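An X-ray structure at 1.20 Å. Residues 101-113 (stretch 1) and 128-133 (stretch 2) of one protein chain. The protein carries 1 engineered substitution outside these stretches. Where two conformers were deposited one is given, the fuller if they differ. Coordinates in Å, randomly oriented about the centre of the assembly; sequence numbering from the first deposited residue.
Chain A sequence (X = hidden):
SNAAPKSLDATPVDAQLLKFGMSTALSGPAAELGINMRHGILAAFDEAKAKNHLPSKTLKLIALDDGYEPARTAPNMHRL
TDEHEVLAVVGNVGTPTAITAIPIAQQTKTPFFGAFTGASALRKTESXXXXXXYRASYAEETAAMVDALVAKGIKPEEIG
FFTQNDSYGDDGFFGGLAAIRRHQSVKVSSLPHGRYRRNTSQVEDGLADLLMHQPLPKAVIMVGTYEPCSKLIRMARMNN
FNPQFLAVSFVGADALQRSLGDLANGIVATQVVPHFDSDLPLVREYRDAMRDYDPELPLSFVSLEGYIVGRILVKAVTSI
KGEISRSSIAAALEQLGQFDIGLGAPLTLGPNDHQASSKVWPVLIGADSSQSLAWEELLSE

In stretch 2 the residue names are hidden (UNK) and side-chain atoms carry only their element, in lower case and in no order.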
ATOM      1  N   ALA A 101     -10.000   1.428  12.407  1.00 11.96           N
ATOM      2  CA  ALA A 101     -10.637   0.173  12.047  1.00 11.74           C
ATOM      3  C   ALA A 101     -10.210  -1.003  12.912  1.00 11.80           C
ATOM      4  O   ALA A 101     -11.022  -1.870  13.243  1.00 13.14           O
ATOM      5  CB  ALA A 101     -10.355  -0.136  10.603  1.00 12.17           C
ATOM      6  N   ILE A 102      -8.927  -1.056  13.246  1.00 12.65           N
ATOM      7  CA  ILE A 102      -8.359  -2.224  13.906  1.00 13.51           C
ATOM      8  C   ILE A 102      -9.020  -2.617  15.236  1.00 13.98           C
ATOM      9  O   ILE A 102      -9.293  -3.799  15.445  1.00 14.68           O
ATOM     10  CB  ILE A 102      -6.824  -2.117  14.001  1.00 13.55           C
ATOM     11  CG1 ILE A 102      -6.226  -2.338  12.608  1.00 14.27           C
ATOM     12  CG2 ILE A 102      -6.264  -3.133  14.982  1.00 15.37           C
ATOM     13  CD1 ILE A 102      -4.769  -1.933  12.482  1.00 17.64           C
ATOM     14  N   PRO A 103      -9.308  -1.648  16.132  1.00 13.21           N
ATOM     15  CA  PRO A 103      -9.972  -2.067  17.374  1.00 16.21           C
ATOM     16  C   PRO A 103     -11.325  -2.736  17.133  1.00 15.46           C
ATOM     17  O   PRO A 103     -11.733  -3.593  17.913  1.00 17.55           O
ATOM     18  CB  PRO A 103     -10.155  -0.752  18.134  1.00 17.28           C
ATOM     19  CG  PRO A 103      -9.052   0.124  17.624  1.00 17.93           C
ATOM     20  CD  PRO A 103      -8.899  -0.229  16.181  1.00 15.46           C
ATOM     21  N   ILE A 104     -12.013  -2.343  16.067  1.00 15.56           N
ATOM     22  CA  ILE A 104     -13.306  -2.932  15.743  1.00 15.71           C
ATOM     23  C   ILE A 104     -13.119  -4.359  15.225  1.00 15.76           C
ATOM     24  O   ILE A 104     -13.850  -5.269  15.613  1.00 16.63           O
ATOM     25  CB  ILE A 104     -14.080  -2.046  14.747  1.00 16.55           C
ATOM     26  CG1 ILE A 104     -14.313  -0.663  15.367  1.00 17.56           C
ATOM     27  CG2 ILE A 104     -15.405  -2.695  14.377  1.00 16.97           C
ATOM     28  CD1 ILE A 104     -14.775   0.406  14.391  1.00 19.11           C
ATOM     29  N   ALA A 105     -12.118  -4.564  14.376  1.00 14.89           N
ATOM     30  CA  ALA A 105     -11.773  -5.908  13.920  1.00 15.68           C
ATOM     31  C   ALA A 105     -11.363  -6.788  15.098  1.00 16.82           C
ATOM     32  O   ALA A 105     -11.806  -7.934  15.207  1.00 16.61           O
ATOM     33  CB  ALA A 105     -10.673  -5.855  12.873  1.00 16.55           C
ATOM     34  N   GLN A 106     -10.540  -6.252  15.993  1.00 15.84           N
ATOM     35  CA  GLN A 106     -10.087  -7.013  17.152  0.55 17.61           C
ATOM     36  C   GLN A 106     -11.230  -7.431  18.065  1.00 19.34           C
ATOM     37  O   GLN A 106     -11.308  -8.587  18.484  1.00 18.97           O
ATOM     38  CB  GLN A 106      -9.057  -6.215  17.943  0.55 18.25           C
ATOM     39  CG  GLN A 106      -7.731  -6.085  17.232  0.55 18.50           C
ATOM     40  CD  GLN A 106      -6.800  -5.131  17.935  0.55 19.34           C
ATOM     41  OE1 GLN A 106      -7.233  -4.282  18.709  0.55 24.19           O
ATOM     42  NE2 GLN A 106      -5.518  -5.262  17.669  0.55 25.83           N
ATOM     43  N   GLN A 107     -12.126  -6.498  18.374  1.00 17.96           N
ATOM     44  CA  GLN A 107     -13.208  -6.807  19.301  1.00 19.25           C
ATOM     45  C   GLN A 107     -14.204  -7.807  18.725  1.00 19.11           C
ATOM     46  O   GLN A 107     -14.847  -8.537  19.469  1.00 21.39           O
ATOM     47  CB  GLN A 107     -13.890  -5.542  19.842  1.00 23.76           C
ATOM     48  CG  GLN A 107     -14.563  -4.643  18.829  1.00 32.39           C
ATOM     49  CD  GLN A 107     -14.674  -3.209  19.335  1.00 35.76           C
ATOM     50  OE1 GLN A 107     -13.915  -2.790  20.210  1.00 41.34           O
ATOM     51  NE2 GLN A 107     -15.619  -2.453  18.785  1.00 35.44           N
ATOM     52  N   THR A 108     -14.293  -7.867  17.400  1.00 18.84           N
ATOM     53  CA  THR A 108     -15.175  -8.831  16.751  1.00 18.47           C
ATOM     54  C   THR A 108     -14.418 -10.066  16.264  1.00 18.44           C
ATOM     55  O   THR A 108     -15.007 -10.950  15.637  1.00 18.01           O
ATOM     56  CB  THR A 108     -15.934  -8.204  15.570  1.00 19.37           C
ATOM     57  OG1 THR A 108     -14.997  -7.705  14.609  1.00 18.27           O
ATOM     58  CG2 THR A 108     -16.821  -7.063  16.051  1.00 22.30           C
ATOM     59  N   LYS A 109     -13.122 -10.116  16.567  1.00 18.98           N
ATOM     60  CA  LYS A 109     -12.256 -11.233  16.180  1.00 18.64           C
ATOM     61  C   LYS A 109     -12.277 -11.479  14.669  1.00 17.98           C
ATOM     62  O   LYS A 109     -12.289 -12.620  14.206  1.00 18.30           O
ATOM     63  CB  LYS A 109     -12.611 -12.496  16.975  1.00 20.34           C
ATOM     64  CG  LYS A 109     -12.469 -12.289  18.470  1.00 21.47           C
ATOM     65  CD  LYS A 109     -12.666 -13.580  19.241  1.00 27.04           C
ATOM     66  CE  LYS A 109     -12.576 -13.337  20.745  1.00 30.44           C
ATOM     67  NZ  LYS A 109     -11.208 -12.930  21.171  1.00 34.97           N
ATOM     68  N   THR A 110     -12.282 -10.389  13.913  1.00 14.88           N
ATOM     69  CA  THR A 110     -12.340 -10.450  12.460  1.00 13.79           C
ATOM     70  C   THR A 110     -10.947 -10.217  11.890  1.00 13.64           C
ATOM     71  O   THR A 110     -10.350  -9.174  12.148  1.00 13.65           O
ATOM     72  CB  THR A 110     -13.267  -9.349  11.904  1.00 14.54           C
ATOM     73  OG1 THR A 110     -14.571  -9.457  12.490  1.00 15.70           O
ATOM     74  CG2 THR A 110     -13.388  -9.449  10.391  1.00 14.46           C
ATOM     75  N   PRO A 111     -10.421 -11.167  11.095  1.00 13.05           N
ATOM     76  CA  PRO A 111      -9.107 -10.942  10.475  1.00 13.83           C
ATOM     77  C   PRO A 111      -9.094  -9.662   9.647  1.00 11.38           C
ATOM     78  O   PRO A 111     -10.048  -9.371   8.920  1.00 12.44           O
ATOM     79  CB  PRO A 111      -8.926 -12.173   9.582  1.00 13.43           C
ATOM     80  CG  PRO A 111      -9.744 -13.235  10.246  1.00 17.22           C
ATOM     81  CD  PRO A 111     -10.941 -12.519  10.824  1.00 14.28           C
ATOM     82  N   PHE A 112      -8.010  -8.903   9.782  1.00 10.89           N
ATOM     83  CA  PHE A 112      -7.820  -7.629   9.111  1.00 10.56           C
ATOM     84  C   PHE A 112      -6.585  -7.855   8.230  1.00  9.62           C
ATOM     85  O   PHE A 112      -5.440  -7.746   8.693  1.00 11.02           O
ATOM     86  CB  PHE A 112      -7.597  -6.529  10.158  1.00 11.12           C
ATOM     87  CG  PHE A 112      -7.641  -5.130   9.605  1.00 10.96           C
ATOM     88  CD1 PHE A 112      -8.848  -4.470   9.427  1.00 11.08           C
ATOM     89  CD2 PHE A 112      -6.473  -4.465   9.275  1.00 10.96           C
ATOM     90  CE1 PHE A 112      -8.885  -3.182   8.923  1.00 11.75           C
ATOM     91  CE2 PHE A 112      -6.510  -3.168   8.775  1.00 12.08           C
ATOM     92  CZ  PHE A 112      -7.715  -2.533   8.605  1.00 11.70           C
ATOM     93  N   PHE A 113      -6.822  -8.231   6.973  1.00  9.79           N
ATOM     94  CA  PHE A 113      -5.789  -8.836   6.138  1.00 10.70           C
ATOM     95  C   PHE A 113      -5.432  -7.991   4.923  1.00  9.04           C
ATOM     96  O   PHE A 113      -6.312  -7.535   4.188  1.00  9.58           O
ATOM     97  CB  PHE A 113      -6.220 -10.235   5.668  1.00 11.36           C
ATOM     98  CG  PHE A 113      -5.250 -10.856   4.702  1.00 10.42           C
ATOM     99  CD1 PHE A 113      -3.964 -11.157   5.116  1.00 11.53           C
ATOM    100  CD2 PHE A 113      -5.597 -11.105   3.379  1.00 12.37           C
ATOM    101  CE1 PHE A 113      -3.041 -11.690   4.240  1.00 12.91           C
ATOM    102  CE2 PHE A 113      -4.682 -11.648   2.500  1.00 13.05           C
ATOM    103  CZ  PHE A 113      -3.401 -11.938   2.925  1.00 13.70           C
ATOM    104  N   UNK A 128      -2.467  -6.534  18.129  1.00 32.97           N
ATOM    105  CA  UNK A 128      -2.935  -6.657  16.750  1.00 28.54           C
ATOM    106  C   UNK A 128      -2.872  -8.099  16.243  1.00 26.97           C
ATOM    107  O   UNK A 128      -2.429  -8.362  15.125  1.00 23.38           O
ATOM    108  c   UNK A 128      -2.186  -5.689  15.799  1.00 24.60           C
ATOM    109  c   UNK A 128      -2.573  -4.253  16.097  1.00 28.44           C
ATOM    110  c   UNK A 128      -0.687  -5.864  15.917  1.00 26.23           C
ATOM    111  N   UNK A 129      -3.344  -9.027  17.069  1.00 22.63           N
ATOM    112  CA  UNK A 129      -3.304 -10.447  16.730  1.00 24.96           C
ATOM    113  C   UNK A 129      -4.076 -10.775  15.449  1.00 29.97           C
ATOM    114  O   UNK A 129      -3.716 -11.702  14.726  1.00 29.07           O
ATOM    115  c   UNK A 129      -5.327 -11.390  18.024  1.00 35.67           C
ATOM    116  c   UNK A 129      -5.802 -11.725  19.431  1.00 40.16           C
ATOM    117  o   UNK A 129      -5.964 -10.788  20.239  1.00 41.09           O
ATOM    118  o   UNK A 129      -6.024 -12.920  19.724  1.00 43.58           O
ATOM    119  c   UNK A 129      -3.811 -11.303  17.901  1.00 29.06           C
ATOM    120  N   UNK A 130      -5.123 -10.006  15.166  1.00 16.58           N
ATOM    121  CA  UNK A 130      -5.952 -10.237  13.978  1.00 15.83           C
ATOM    122  C   UNK A 130      -5.475  -9.498  12.744  1.00 14.50           C
ATOM    123  O   UNK A 130      -6.043  -9.642  11.663  1.00 15.68           O
ATOM    124  c   UNK A 130      -9.180 -12.796  16.843  1.00 21.22           C
ATOM    125  c   UNK A 130      -8.193 -10.646  16.525  1.00 18.80           C
ATOM    126  c   UNK A 130      -9.044 -13.063  15.500  1.00 21.01           C
ATOM    127  c   UNK A 130      -8.758 -11.586  17.361  1.00 23.45           C
ATOM    128  c   UNK A 130      -8.049 -10.905  15.173  1.00 17.72           C
ATOM    129  c   UNK A 130      -8.478 -12.123  14.675  1.00 19.25           C
ATOM    130  c   UNK A 130      -7.413  -9.912  14.269  1.00 17.72           C
ATOM    131  N   UNK A 131      -4.409  -8.728  12.895  1.00 13.06           N
ATOM    132  CA  UNK A 131      -3.869  -7.960  11.784  1.00 12.71           C
ATOM    133  C   UNK A 131      -2.747  -8.738  11.101  1.00 12.44           C
ATOM    134  O   UNK A 131      -1.685  -8.989  11.702  1.00 14.92           O
ATOM    135  c   UNK A 131      -3.363  -6.583  12.242  1.00 12.82           C
ATOM    136  c   UNK A 131      -4.481  -5.802  12.915  1.00 15.17           C
ATOM    137  c   UNK A 131      -2.799  -5.802  11.067  1.00 13.65           C
ATOM    138  N   UNK A 132      -2.982  -9.125   9.851  1.00 10.44           N
ATOM    139  CA  UNK A 132      -2.041  -9.935   9.088  1.00 10.84           C
ATOM    140  C   UNK A 132      -1.765  -9.219   7.779  1.00 10.12           C
ATOM    141  O   UNK A 132      -2.690  -8.840   7.059  1.00 10.41           O
ATOM    142  c   UNK A 132      -2.862 -12.033  10.182  1.00 14.95           C
ATOM    143  c   UNK A 132      -3.339 -13.467  10.071  1.00 19.53           C
ATOM    144  c   UNK A 132      -1.615 -12.163   8.008  1.00 15.18           C
ATOM    145  c   UNK A 132      -2.589 -11.347   8.839  1.00 12.20           C
ATOM    146  N   UNK A 133      -0.484  -9.005   7.500  1.00  9.82           N
ATOM    147  CA  UNK A 133      -0.045  -8.148   6.408  1.00  9.81           C
ATOM    148  C   UNK A 133       0.668  -8.913   5.310  1.00  8.76           C
ATOM    149  O   UNK A 133       1.375  -9.883   5.577  1.00 10.65           O
ATOM    150  n   UNK A 133       0.887  -6.405   9.283  1.00 10.90           N
ATOM    151  c   UNK A 133       0.293  -6.299   8.092  1.00  9.42           C
ATOM    152  c   UNK A 133       0.906  -7.082   6.955  1.00  9.80           C
ATOM    153  o   UNK A 133      -0.701  -5.594   7.904  1.00 10.03           O
TER
HETATM  154  O   HOH W   1      -8.056 -14.200  20.435  1.00 43.08           O
HETATM  155  O   HOH W   2      -3.539  -5.824   7.325  1.00 10.33           O

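Position 128 carries three side-chain carbons, one bearing the other two, with no polar atom. One outer carbon lies 4.0 Å from Ile-102 CG2, on the helix of stretch 1, and the Gln-106 side chain passes close by. A fork at the beta carbon and nothing beyond it is Val-128. Its backbone opens a type I turn: the N of position 131 donates to Val-128 O at 3.0 Å, closing the turn just as the strand begins at position 131.

Position 129 has three carbons in a row, the third holding two oxygens, and is exposed and almost untouched by stretch 1. This carboxylate is Glu-129. Its OE2 accepts a hydrogen bond from water 1 at 2.5 Å, and the same water accepts a weak one from Lys-109 NZ at 3.5 Å, a loose, water-mediated link.

Position 130 shows one carbon and then a ring of six carbons, with no oxygen at the ring's far end. The chain leaves the helix at Lys-109 with positive phi, in a Schellman motif, and this bend lays Lys-109 CA over the ring face, 3.7 Å from the ring centroid and 18° off its normal. The residue is Phe-130, not tyrosine. It has the largest area covered by stretch 1, 142 Å². Lys-109 CB also reaches Phe-130 CZ at 3.4 Å.

Position 131 is again one carbon carrying two. One of the two sits 3.8 Å from Ile-102 CG2 and 4.2 Å from Phe-112 CB. It is Val-131, in the t rotamer; its side chain shares a sheet face with Phe-112, and its CG1 lies at the edge of that ring.

Position 132 has four carbons, forked at the first, with one arm two carbons long. The short arm of the fork packs 3.9 Å from Phe-113 CD1 on the other face of the sheet. That is Ile-132, and the packing carbon is its CG2.

Position 133 has two carbons, the second bearing one oxygen and one nitrogen, and its side chain makes no contact with stretch 1. It is Asn-133. Water 2 lies 2.9 Å from Asn-133 OD1 and 3.0 Å from Phe-112 O, while Asn-133 ND2 is bonded elsewhere in the structure.

The contact works by pairing two short parallel strands and by laying the Phe-130 ring against the backbone of Lys-109, where the chain leaves the helix. Phe-112 N donates to Phe-130 O at 2.8 Å, and Ile-132 N donates to Phe-112 O at 3.0 Å, so Phe-112 bonds the residues before and after its partner Val-131. Strand geometry alternates the side chains, and the register puts Phe-112 with Val-131 on one face and Phe-113 with Ile-132 on the other. The rule to read here is economical: backbone bonds fix the register, branched aliphatics pack beside it, and Phe-130 covers the helix exit.

Stretch 2, residues 128-133: VEFVIN
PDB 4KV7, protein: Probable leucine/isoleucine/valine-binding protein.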